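Local coordinates for beta-lactamase-like protein (Novosphingobium pentaromativorans US6-1, PDB 6AUF), which probably hydrolyses beta-lactam antibiotics as a two-zinc metallo-beta-lactamase of the B3 type, at residues Lys32-Arg37 and Gly57-Ala62; Ala44-Ile49 and Arg91-Asp96; Leu74-Pro79 and Ile206-Ser211; Asp210-Ile215 and Ala274-Ala279. All blocks are in the same frame, centred on the assembly; numbering follows the deposited sequence.

Contact 1: Lys32-Arg37 and Gly57-Ala62; sequences KGLDGR and GTCGIA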
loop_
_atom_site.group_PDB
_atom_site.type_symbol
_atom_site.label_atom_id
_atom_site.label_comp_id
_atom_site.label_asym_id
_atom_site.label_seq_id
_atom_site.Cartn_x
_atom_site.Cartn_y
_atom_site.Cartn_z
ATOM N N LYS A 32 3.723 10.401 -17.185
ATOM C CA LYS A 32 5.030 11.045 -17.121
ATOM C C LYS A 32 4.939 12.334 -16.319
ATOM O O LYS A 32 4.023 13.138 -16.521
ATOM C CB LYS A 32 5.556 11.335 -18.527
ATOM C CG LYS A 32 7.024 11.768 -18.575
ATOM C CD LYS A 32 7.472 12.093 -20.005
ATOM C CE LYS A 32 8.986 12.273 -20.119
ATOM N NZ LYS A 32 9.477 13.522 -19.475
ATOM N N GLY A 33 5.880 12.517 -15.391
ATOM C CA GLY A 33 5.976 13.725 -14.597
ATOM C C GLY A 33 4.967 13.871 -13.476
ATOM O O GLY A 33 4.991 14.894 -12.775
ATOM N N LEU A 34 4.093 12.885 -13.267
ATOM C CA LEU A 34 3.023 12.972 -12.283
ATOM C C LEU A 34 3.292 12.083 -11.065
ATOM O O LEU A 34 2.362 11.532 -10.464
ATOM C CB LEU A 34 1.685 12.630 -12.944
ATOM C CG LEU A 34 1.215 13.584 -14.048
ATOM C CD1 LEU A 34 -0.016 13.066 -14.796
ATOM C CD2 LEU A 34 0.943 14.957 -13.466
ATOM N N ASP A 35 4.568 11.939 -10.685
ATOM C CA ASP A 35 4.913 11.131 -9.516
ATOM C C ASP A 35 4.556 11.834 -8.221
ATOM O O ASP A 35 4.323 11.174 -7.203
ATOM C CB ASP A 35 6.408 10.808 -9.498
ATOM C CG ASP A 35 6.740 9.506 -10.198
ATOM O OD1 ASP A 35 5.842 8.642 -10.332
ATOM O OD2 ASP A 35 7.915 9.345 -10.601
ATOM N N GLY A 36 4.544 13.163 -8.231
ATOM C CA GLY A 36 4.308 13.941 -7.032
ATOM C C GLY A 36 2.836 14.143 -6.756
ATOM O O GLY A 36 1.982 13.341 -7.151
ATOM N N ARG A 37 2.532 15.249 -6.078
ATOM C CA ARG A 37 1.161 15.508 -5.665
ATOM C C ARG A 37 0.225 15.608 -6.862
ATOM O O ARG A 37 -0.916 15.130 -6.799
ATOM C CB ARG A 37 1.097 16.786 -4.831
ATOM C CG ARG A 37 1.960 16.755 -3.588
ATOM C CD ARG A 37 1.535 15.648 -2.670
ATOM N NE ARG A 37 2.542 15.378 -1.649
ATOM C CZ ARG A 37 2.399 15.654 -0.356
ATOM N NH1 ARG A 37 3.377 15.356 0.489
ATOM N NH2 ARG A 37 1.284 16.213 0.092
ATOM N N GLY A 57 -5.174 2.022 -9.689
ATOM C CA GLY A 57 -5.035 3.276 -8.981
ATOM C C GLY A 57 -4.876 4.444 -9.930
ATOM O O GLY A 57 -5.171 4.360 -11.127
ATOM N N THR A 58 -4.400 5.559 -9.374
ATOM C CA THR A 58 -4.129 6.777 -10.115
ATOM C C THR A 58 -2.659 6.837 -10.503
ATOM O O THR A 58 -1.873 5.926 -10.220
ATOM C CB THR A 58 -4.484 8.015 -9.296
ATOM O OG1 THR A 58 -3.463 8.226 -8.315
ATOM C CG2 THR A 58 -5.821 7.843 -8.609
ATOM N N CYS A 59 -2.289 7.948 -11.156
ATOM C CA CYS A 59 -0.904 8.193 -11.546
ATOM C C CYS A 59 0.029 8.335 -10.346
ATOM O O CYS A 59 1.231 8.074 -10.478
ATOM C CB CYS A 59 -0.821 9.451 -12.415
ATOM S SG CYS A 59 -1.281 9.231 -14.180
ATOM N N GLY A 60 -0.493 8.740 -9.189
ATOM C CA GLY A 60 0.340 8.991 -8.035
ATOM C C GLY A 60 0.193 7.975 -6.913
ATOM O O GLY A 60 1.156 7.709 -6.186
ATOM N N ILE A 61 -0.996 7.398 -6.758
ATOM C CA ILE A 61 -1.290 6.485 -5.661
ATOM C C ILE A 61 -1.770 5.162 -6.238
ATOM O O ILE A 61 -2.652 5.142 -7.102
ATOM C CB ILE A 61 -2.344 7.066 -4.700
ATOM C CG1 ILE A 61 -1.875 8.408 -4.127
ATOM C CG2 ILE A 61 -2.634 6.065 -3.596
ATOM C CD1 ILE A 61 -0.637 8.311 -3.214
ATOM N N ALA A 62 -1.213 4.064 -5.744
ATOM C CA ALA A 62 -1.616 2.755 -6.230
ATOM C C ALA A 62 -2.947 2.331 -5.625
ATOM O O ALA A 62 -3.383 2.821 -4.582
ATOM C CB ALA A 62 -0.556 1.692 -5.920
HETATM O O HOH W 1 3.043 9.557 -5.672
HETATM O O HOH W 2 3.638 7.418 -9.843
#

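Contact 2: Ala44-Ile49 and Arg91-Asp96; sequences APPAHI and RKLGFD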
loop_
_atom_site.group_PDB
_atom_site.type_symbol
_atom_site.label_atom_id
_atom_site.label_comp_id
_atom_site.label_asym_id
_atom_site.label_seq_id
_atom_site.Cartn_x
_atom_site.Cartn_y
_atom_site.Cartn_z
ATOM N N ALA A 44 -5.225 7.554 -14.199
ATOM C CA ALA A 44 -4.294 6.725 -14.933
ATOM C C ALA A 44 -5.049 5.566 -15.566
ATOM O O ALA A 44 -6.049 5.095 -15.014
ATOM C CB ALA A 44 -3.188 6.175 -14.018
ATOM N N PRO A 45 -4.613 5.087 -16.721
ATOM C CA PRO A 45 -5.269 3.937 -17.316
ATOM C C PRO A 45 -4.996 2.715 -16.464
ATOM O O PRO A 45 -3.880 2.564 -15.945
ATOM C CB PRO A 45 -4.595 3.821 -18.687
ATOM C CG PRO A 45 -3.206 4.300 -18.428
ATOM C CD PRO A 45 -3.334 5.396 -17.387
ATOM N N PRO A 46 -5.978 1.837 -16.278
ATOM C CA PRO A 46 -5.711 0.599 -15.541
ATOM C C PRO A 46 -4.639 -0.203 -16.263
ATOM O O PRO A 46 -4.365 0.000 -17.447
ATOM C CB PRO A 46 -7.061 -0.135 -15.547
ATOM C CG PRO A 46 -8.077 0.866 -16.049
ATOM C CD PRO A 46 -7.318 1.849 -16.889
ATOM N N ALA A 47 -4.008 -1.111 -15.532
ATOM C CA ALA A 47 -3.002 -1.948 -16.161
ATOM C C ALA A 47 -3.007 -3.322 -15.514
ATOM O O ALA A 47 -3.576 -3.535 -14.444
ATOM C CB ALA A 47 -1.607 -1.325 -16.087
ATOM N N HIS A 48 -2.361 -4.249 -16.199
ATOM C CA HIS A 48 -2.237 -5.629 -15.769
ATOM C C HIS A 48 -0.888 -5.792 -15.082
ATOM O O HIS A 48 0.152 -5.472 -15.669
ATOM C CB HIS A 48 -2.360 -6.547 -16.981
ATOM C CG HIS A 48 -2.148 -7.993 -16.681
ATOM N ND1 HIS A 48 -2.996 -8.719 -15.871
ATOM C CD2 HIS A 48 -1.189 -8.855 -17.096
ATOM C CE1 HIS A 48 -2.564 -9.964 -15.793
ATOM N NE2 HIS A 48 -1.472 -10.074 -16.530
ATOM N N ILE A 49 -0.895 -6.272 -13.843
ATOM C CA ILE A 49 0.379 -6.467 -13.165
ATOM C C ILE A 49 0.874 -7.876 -13.449
ATOM O O ILE A 49 1.952 -8.060 -14.022
ATOM C CB ILE A 49 0.273 -6.197 -11.658
ATOM C CG1 ILE A 49 -0.001 -4.714 -11.415
ATOM C CG2 ILE A 49 1.551 -6.643 -10.940
ATOM C CD1 ILE A 49 -0.169 -4.389 -9.950
ATOM N N ARG A 91 -14.209 -1.279 -13.819
ATOM C CA ARG A 91 -15.096 -1.588 -14.929
ATOM C C ARG A 91 -14.331 -1.583 -16.243
ATOM O O ARG A 91 -14.425 -2.527 -17.036
ATOM C CB ARG A 91 -16.241 -0.580 -14.952
ATOM C CG ARG A 91 -16.770 -0.256 -13.569
ATOM C CD ARG A 91 -17.741 0.903 -13.590
ATOM N NE ARG A 91 -18.443 1.034 -12.319
ATOM C CZ ARG A 91 -19.474 0.276 -11.955
ATOM N NH1 ARG A 91 -19.930 -0.675 -12.765
ATOM N NH2 ARG A 91 -20.051 0.468 -10.777
ATOM N N LYS A 92 -13.541 -0.534 -16.478
ATOM C CA LYS A 92 -12.751 -0.453 -17.697
ATOM C C LYS A 92 -11.909 -1.699 -17.925
ATOM O O LYS A 92 -11.423 -1.896 -19.040
ATOM C CB LYS A 92 -11.868 0.799 -17.653
ATOM C CG LYS A 92 -12.650 2.109 -17.731
ATOM C CD LYS A 92 -12.007 3.184 -16.857
ATOM C CE LYS A 92 -11.649 4.422 -17.660
ATOM N NZ LYS A 92 -10.429 4.213 -18.492
ATOM N N LEU A 93 -11.730 -2.545 -16.909
ATOM C CA LEU A 93 -11.045 -3.821 -17.055
ATOM C C LEU A 93 -12.004 -4.985 -17.255
ATOM O O LEU A 93 -11.552 -6.124 -17.425
ATOM C CB LEU A 93 -10.172 -4.083 -15.829
ATOM C CG LEU A 93 -8.658 -4.036 -16.029
ATOM C CD1 LEU A 93 -8.274 -2.729 -16.651
ATOM C CD2 LEU A 93 -7.929 -4.228 -14.694
ATOM N N GLY A 94 -13.312 -4.729 -17.226
ATOM C CA GLY A 94 -14.301 -5.775 -17.378
ATOM C C GLY A 94 -14.726 -6.453 -16.099
ATOM O O GLY A 94 -15.287 -7.553 -16.159
ATOM N N PHE A 95 -14.484 -5.835 -14.945
ATOM C CA PHE A 95 -14.834 -6.411 -13.656
ATOM C C PHE A 95 -15.928 -5.593 -12.982
ATOM O O PHE A 95 -15.993 -4.369 -13.125
ATOM C CB PHE A 95 -13.605 -6.498 -12.742
ATOM C CG PHE A 95 -12.518 -7.388 -13.278
ATOM C CD1 PHE A 95 -12.708 -8.759 -13.376
ATOM C CD2 PHE A 95 -11.308 -6.858 -13.688
ATOM C CE1 PHE A 95 -11.711 -9.585 -13.872
ATOM C CE2 PHE A 95 -10.302 -7.682 -14.182
ATOM C CZ PHE A 95 -10.503 -9.042 -14.271
ATOM N N ASP A 96 -16.795 -6.286 -12.247
ATOM C CA ASP A 96 -17.901 -5.639 -11.559
ATOM C C ASP A 96 -17.458 -5.229 -10.162
ATOM O O ASP A 96 -17.054 -6.096 -9.377
ATOM C CB ASP A 96 -19.091 -6.574 -11.465
ATOM C CG ASP A 96 -20.377 -5.853 -11.105
ATOM O OD1 ASP A 96 -20.296 -4.752 -10.519
ATOM O OD2 ASP A 96 -21.470 -6.393 -11.414
#

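Contact 3: Leu74-Pro79 and Ile206-Ser211; sequences LIDSGP and IAYADS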
loop_
_atom_site.group_PDB
_atom_site.type_symbol
_atom_site.label_atom_id
_atom_site.label_comp_id
_atom_site.label_asym_id
_atom_site.label_seq_id
_atom_site.Cartn_x
_atom_site.Cartn_y
_atom_site.Cartn_z
ATOM N N LEU A 74 -9.440 -5.843 -3.050
ATOM C CA LEU A 74 -8.970 -4.533 -3.477
ATOM C C LEU A 74 -8.200 -3.907 -2.323
ATOM O O LEU A 74 -8.687 -3.902 -1.188
ATOM C CB LEU A 74 -10.147 -3.639 -3.903
ATOM C CG LEU A 74 -9.798 -2.200 -4.299
ATOM C CD1 LEU A 74 -9.039 -2.153 -5.622
ATOM C CD2 LEU A 74 -11.032 -1.298 -4.345
ATOM N N ILE A 75 -6.998 -3.402 -2.605
ATOM C CA ILE A 75 -6.130 -2.816 -1.588
ATOM C C ILE A 75 -5.956 -1.333 -1.893
ATOM O O ILE A 75 -5.446 -0.964 -2.959
ATOM C CB ILE A 75 -4.765 -3.517 -1.520
ATOM C CG1 ILE A 75 -4.936 -5.029 -1.448
ATOM C CG2 ILE A 75 -3.947 -3.003 -0.316
ATOM C CD1 ILE A 75 -3.618 -5.774 -1.533
ATOM N N ASP A 76 -6.372 -0.489 -0.949
ATOM C CA ASP A 76 -6.195 0.956 -1.011
ATOM C C ASP A 76 -7.207 1.624 -1.928
ATOM O O ASP A 76 -7.602 1.076 -2.963
ATOM C CB ASP A 76 -4.777 1.314 -1.445
ATOM C CG ASP A 76 -3.767 1.099 -0.341
ATOM O OD1 ASP A 76 -4.196 0.972 0.823
ATOM O OD2 ASP A 76 -2.556 1.063 -0.630
ATOM N N SER A 77 -7.626 2.821 -1.532
ATOM C CA SER A 77 -8.601 3.595 -2.268
ATOM C C SER A 77 -7.993 4.761 -3.028
ATOM O O SER A 77 -8.642 5.292 -3.935
ATOM C CB SER A 77 -9.660 4.140 -1.302
ATOM O OG SER A 77 -9.071 5.087 -0.423
ATOM N N GLY A 78 -6.778 5.171 -2.689
ATOM C CA GLY A 78 -6.269 6.442 -3.136
ATOM C C GLY A 78 -6.852 7.553 -2.287
ATOM O O GLY A 78 -7.580 7.307 -1.318
ATOM N N PRO A 79 -6.552 8.801 -2.641
ATOM C CA PRO A 79 -6.991 9.940 -1.820
ATOM C C PRO A 79 -8.502 9.985 -1.631
ATOM O O PRO A 79 -9.273 9.216 -2.213
ATOM C CB PRO A 79 -6.483 11.151 -2.605
ATOM C CG PRO A 79 -5.290 10.622 -3.366
ATOM C CD PRO A 79 -5.640 9.207 -3.727
ATOM N N ILE A 206 3.776 -11.892 -5.437
ATOM C CA ILE A 206 3.667 -10.444 -5.431
ATOM C C ILE A 206 3.715 -9.954 -3.989
ATOM O O ILE A 206 3.138 -10.559 -3.074
ATOM C CB ILE A 206 2.384 -10.008 -6.159
ATOM C CG1 ILE A 206 2.542 -10.300 -7.651
ATOM C CG2 ILE A 206 2.098 -8.531 -5.936
ATOM C CD1 ILE A 206 1.265 -10.466 -8.374
ATOM N N ALA A 207 4.453 -8.875 -3.777
ATOM C CA ALA A 207 4.561 -8.230 -2.478
ATOM C C ALA A 207 4.133 -6.781 -2.647
ATOM O O ALA A 207 4.824 -6.001 -3.308
ATOM C CB ALA A 207 5.983 -8.329 -1.929
ATOM N N TYR A 208 2.980 -6.431 -2.075
ATOM C CA TYR A 208 2.552 -5.041 -1.966
ATOM C C TYR A 208 3.145 -4.483 -0.667
ATOM O O TYR A 208 2.506 -4.437 0.394
ATOM C CB TYR A 208 1.031 -4.955 -2.018
ATOM C CG TYR A 208 0.482 -3.548 -2.149
ATOM C CD1 TYR A 208 0.987 -2.663 -3.108
ATOM C CD2 TYR A 208 -0.559 -3.105 -1.324
ATOM C CE1 TYR A 208 0.493 -1.371 -3.225
ATOM C CE2 TYR A 208 -1.059 -1.815 -1.433
ATOM C CZ TYR A 208 -0.527 -0.954 -2.384
ATOM O OH TYR A 208 -1.021 0.319 -2.499
ATOM N N ALA A 209 4.418 -4.085 -0.752
ATOM C CA ALA A 209 5.147 -3.609 0.419
ATOM C C ALA A 209 4.844 -2.135 0.624
ATOM O O ALA A 209 5.037 -1.321 -0.288
ATOM C CB ALA A 209 6.651 -3.828 0.270
ATOM N N ASP A 210 4.354 -1.807 1.815
ATOM C CA ASP A 210 3.924 -0.464 2.167
ATOM C C ASP A 210 5.057 0.545 2.014
ATOM O O ASP A 210 6.241 0.191 1.989
ATOM C CB ASP A 210 3.427 -0.455 3.607
ATOM C CG ASP A 210 2.637 0.772 3.933
ATOM O OD1 ASP A 210 2.405 1.609 3.022
ATOM O OD2 ASP A 210 2.232 0.885 5.107
ATOM N N SER A 211 4.680 1.827 1.919
ATOM C CA SER A 211 5.656 2.901 2.083
ATOM C C SER A 211 6.522 2.616 3.304
ATOM O O SER A 211 6.032 2.125 4.324
ATOM C CB SER A 211 4.953 4.248 2.262
ATOM O OG SER A 211 3.834 4.346 1.407
#

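Contact 4: Asp210-Ile215 and Ala274-Ala279; sequences DSATTI and AAYSQA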
loop_
_atom_site.group_PDB
_atom_site.type_symbol
_atom_site.label_atom_id
_atom_site.label_comp_id
_atom_site.label_asym_id
_atom_site.label_seq_id
_atom_site.Cartn_x
_atom_site.Cartn_y
_atom_site.Cartn_z
ATOM N N ASP A 210 4.354 -1.807 1.815
ATOM C CA ASP A 210 3.924 -0.464 2.167
ATOM C C ASP A 210 5.057 0.545 2.014
ATOM O O ASP A 210 6.241 0.191 1.989
ATOM C CB ASP A 210 3.427 -0.455 3.607
ATOM C CG ASP A 210 2.637 0.772 3.933
ATOM O OD1 ASP A 210 2.405 1.609 3.022
ATOM O OD2 ASP A 210 2.232 0.885 5.107
ATOM N N SER A 211 4.680 1.827 1.919
ATOM C CA SER A 211 5.656 2.901 2.083
ATOM C C SER A 211 6.522 2.616 3.304
ATOM O O SER A 211 6.032 2.125 4.324
ATOM C CB SER A 211 4.953 4.248 2.262
ATOM O OG SER A 211 3.834 4.346 1.407
ATOM N N ALA A 212 7.815 2.929 3.207
ATOM C CA ALA A 212 8.737 2.602 4.291
ATOM C C ALA A 212 9.514 3.824 4.767
ATOM O O ALA A 212 10.556 3.679 5.423
ATOM C CB ALA A 212 9.696 1.486 3.874
ATOM N N THR A 213 9.016 5.017 4.463
ATOM C CA THR A 213 9.728 6.251 4.754
ATOM C C THR A 213 9.484 6.659 6.198
ATOM O O THR A 213 8.335 6.696 6.649
ATOM C CB THR A 213 9.263 7.353 3.796
ATOM O OG1 THR A 213 7.832 7.459 3.857
ATOM C CG2 THR A 213 9.659 7.014 2.358
ATOM N N THR A 214 10.562 6.951 6.927
ATOM C CA THR A 214 10.472 7.421 8.313
ATOM C C THR A 214 10.488 8.941 8.308
ATOM O O THR A 214 11.556 9.563 8.278
ATOM C CB THR A 214 11.623 6.885 9.152
ATOM O OG1 THR A 214 12.860 7.206 8.504
ATOM C CG2 THR A 214 11.503 5.367 9.366
ATOM N N ILE A 215 9.303 9.544 8.349
ATOM C CA ILE A 215 9.164 10.990 8.228
ATOM C C ILE A 215 8.185 11.461 9.285
ATOM O O ILE A 215 7.313 10.708 9.724
ATOM C CB ILE A 215 8.697 11.419 6.811
ATOM C CG1 ILE A 215 7.403 10.702 6.418
ATOM C CG2 ILE A 215 9.812 11.180 5.778
ATOM C CD1 ILE A 215 6.964 10.952 4.959
ATOM N N ALA A 274 14.207 -6.783 -0.395
ATOM C CA ALA A 274 15.391 -6.614 0.435
ATOM C C ALA A 274 16.014 -5.251 0.181
ATOM O O ALA A 274 16.186 -4.449 1.105
ATOM C CB ALA A 274 16.398 -7.737 0.186
ATOM N N ALA A 275 16.330 -4.965 -1.082
ATOM C CA ALA A 275 16.950 -3.691 -1.428
ATOM C C ALA A 275 16.095 -2.521 -0.964
ATOM O O ALA A 275 16.600 -1.554 -0.376
ATOM C CB ALA A 275 17.173 -3.624 -2.934
ATOM N N TYR A 276 14.791 -2.607 -1.203
ATOM C CA TYR A 276 13.876 -1.545 -0.804
ATOM C C TYR A 276 13.964 -1.283 0.703
ATOM O O TYR A 276 14.152 -0.138 1.137
ATOM C CB TYR A 276 12.471 -1.943 -1.260
ATOM C CG TYR A 276 11.329 -1.060 -0.848
ATOM C CD1 TYR A 276 11.137 0.202 -1.420
ATOM C CD2 TYR A 276 10.394 -1.518 0.079
ATOM C CE1 TYR A 276 10.045 1.001 -1.032
ATOM C CE2 TYR A 276 9.314 -0.747 0.451
ATOM C CZ TYR A 276 9.137 0.502 -0.087
ATOM O OH TYR A 276 8.045 1.226 0.341
ATOM N N SER A 277 13.879 -2.351 1.512
ATOM C CA SER A 277 14.008 -2.228 2.966
ATOM C C SER A 277 15.399 -1.728 3.369
ATOM O O SER A 277 15.538 -0.838 4.221
ATOM C CB SER A 277 13.706 -3.578 3.628
ATOM O OG SER A 277 14.074 -3.582 5.003
ATOM N N GLN A 278 16.451 -2.299 2.781
ATOM C CA GLN A 278 17.784 -1.802 3.090
ATOM C C GLN A 278 17.851 -0.298 2.865
ATOM O O GLN A 278 18.382 0.452 3.702
ATOM C CB GLN A 278 18.824 -2.530 2.241
ATOM C CG GLN A 278 20.246 -2.086 2.485
ATOM C CD GLN A 278 21.227 -2.761 1.543
ATOM O OE1 GLN A 278 20.979 -3.872 1.066
ATOM N NE2 GLN A 278 22.346 -2.089 1.260
ATOM N N ALA A 279 17.263 0.168 1.761
ATOM C CA ALA A 279 17.307 1.594 1.453
ATOM C C ALA A 279 16.531 2.400 2.486
ATOM O O ALA A 279 17.041 3.393 3.023
ATOM C CB ALA A 279 16.777 1.855 0.033
HETATM O O HOH W 3 8.530 3.779 0.741
#

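Contact 1: Lys32-Arg37 and Gly57-Ala62
L34 and C59 mark the closest approach of two irregular loops, their CA atoms 6.2 Å apart. Neither loop has regular helix or strand, and no direct hydrogen bond passes between them: the carbonyls of L34 and C59 lie near each other, and water makes the polar links instead. One water donates to the backbone O of D35 at 2.6 Å and to the backbone O of G60 at 2.7 Å. A second donates to D35 OD1 at 2.6 Å and to C59 O at 2.6 Å, which ties the carboxylate of D35 to the opposite backbone although its CB points away from that loop.

The apolar part is small and involves two side chains. L34 CB meets C59 CB at 4.1 Å. With L34 CG and C59 SG each set beside its own backbone N, anti to the carbonyl carbon, L34 CD1 and C59 SG come to lie side by side further out. C59 SG is in turn bonded to C31 SG, so the disulfide fastens the N-terminal part of the chain, just ahead of K32, to the metallo-beta-lactamase fold at the loop between strands 53-55 and 64-66.

That loop carries an ST turn and an ST motif: T58 OG1 accepts from G60 N and, in a straighter bond, from I61 N at 3.0 Å, with an N-H...O angle of 164°. The same hydroxyl is hydrogen-bonded to W40 O, while I61 packs on the zinc ligand H251. L34 also touches H42, and D35 touches S253.

Contact 2: Ala44-Ile49 and Arg91-Asp96
P46 faces L93 where the chain entering edge strand 47-50 passes the end of helix 83-91, the CA atoms of P46 and L93 lying 7.1 Å apart. The helix finishes in a Schellman motif: G94 takes a positive phi of 89° as the first residue to leave the helical path, and a type I turn runs from R91 to G94. K92 and L93, inside that turn, both point their CB toward the proline, so the contact is a surface patch between the end of a helix and the edge of the seven-stranded sheet of the metallo-beta-lactamase fold.

No hydrogen bond joins the segments; the grip is apolar. The L93 and P46 side chains run past each other in opposite directions, but L93 CD1 is modelled too close to the proline ring for its exact position to be trusted. The other methyl, L93 CD2, is 4.4 Å from A47 O. W54, on the neighbouring strand 53-55, also packs on L93, and N89 of the helix touches P46. F95, just past the turn, meets H72 edge-to-face.

K92, exposed to solvent, crosses the proline at about a right angle, K92 CB standing 4.1 Å from P46 CG. Its chain then bends at each of its later torsions instead of running straight out, so that the terminal K92 NZ lies 4.2 Å from P46 CD.

Contact 3: Leu74-Pro79 and Ile206-Ser211
Y208 swings its ring across to I75 and D76 because its CG stands anti to the backbone N (chi1 -170°), which carries the phenol off strand 203-208. D76 answers with CG anti to its carbonyl carbon (chi1 -75°), sending the carboxylate toward the ring's hydroxyl. Y208 OH donates to D76 OD2 at 2.5 Å, a bond that uses the anti side of the carboxylate and comes from somewhat above its plane. Seen from the ring, D76 OD2 lies in plane at the edge, while the carboxylate itself is turned 63° against the ring. The other oxygen, D76 OD1, is hydrogen-bonded to S106 N, so both carboxylate oxygens of this buried side chain are engaged and its rotation is fixed.

Strand 72-75 belongs to the seven-stranded sheet and strand 203-208 to the five-stranded one, so these side chains bridge the two sheets of the metallo-beta-lactamase alpha-beta/beta-alpha sandwich close to the centre of the chain.

Behind the polar pair, I75 and Y208 lie alongside each other, pointing opposite ways: I75 CG2 lies obliquely against the ring, 3.5 Å from Y208 CD2, and I75 CD1 follows at 4.1 Å from the same carbon. W194 packs on both residues, and V248 and P250 touch the tyrosine.

D76, just past the end of strand 72-75, sits next to the zinc ligand H112. One residue further on, S77 OG donates to G78 O at 2.8 Å, in the carbonyl plane and on a lone pair, and is itself hydrogen-bonded to S115 N.

Contact 4: Asp210-Ile215 and Ala274-Ala279
Y276 OH is held by two bonds at once: it donates to D210 O at 2.7 Å and accepts from a water at 2.6 Å. That water in turn accepts from A212 N at 2.7 Å, so the phenol and its water together hold the backbone on both sides of S211. The tyrosine stands on the long C-terminal helix 272-292; the segment it grips is the active-site loop that follows strand 203-208 in the metallo-beta-lactamase fold.

CG of Y276 lies anti to the backbone N (chi1 174°), which stretches the ring away from the helix until its hydroxyl meets the loop. D210 O sits at the ring edge, in its plane, whereas the hydroxyl approaches the carbonyl tilted 33° from the carbonyl plane. A212 points its CB toward the helix and lays it obliquely against the ring, 4.1 Å from Y276 CE2. I239, on helix 226-241, also packs on the tyrosine.

The same loop also supports the zinc ligands: D210 OD1 is hydrogen-bonded to ND1 of the zinc ligand H107 and D210 OD2 to S189 OG, while T213 O takes a bond from ND1 of the zinc ligand H185, second-shell partners that would orient first-shell histidines. Y276 OH also comes 3.3 Å from A212 N, but the angle is poor and the water bridges them instead.

Contact 3 sits at the middle of the chain, its centre about 14 Å from those of contacts 1 and 4 and about 16 Å from that of contact 2. Contacts 3 and 4 share D210 and S211, so strand 203-208 passes into the loop gripped by helix 272-292. Contact 1 packs against contact 3 through I61 and A62 and against contact 2 through A44. Along the chain the segments of contact 2 interleave with those of contacts 1 and 3; contact 4 comes last. Contacts 1, 3 and 4 border the zinc site, whereas contact 2, its centre about 28 Å from that of contact 4, lies away from it at the 47-50 edge of the seven-stranded sheet.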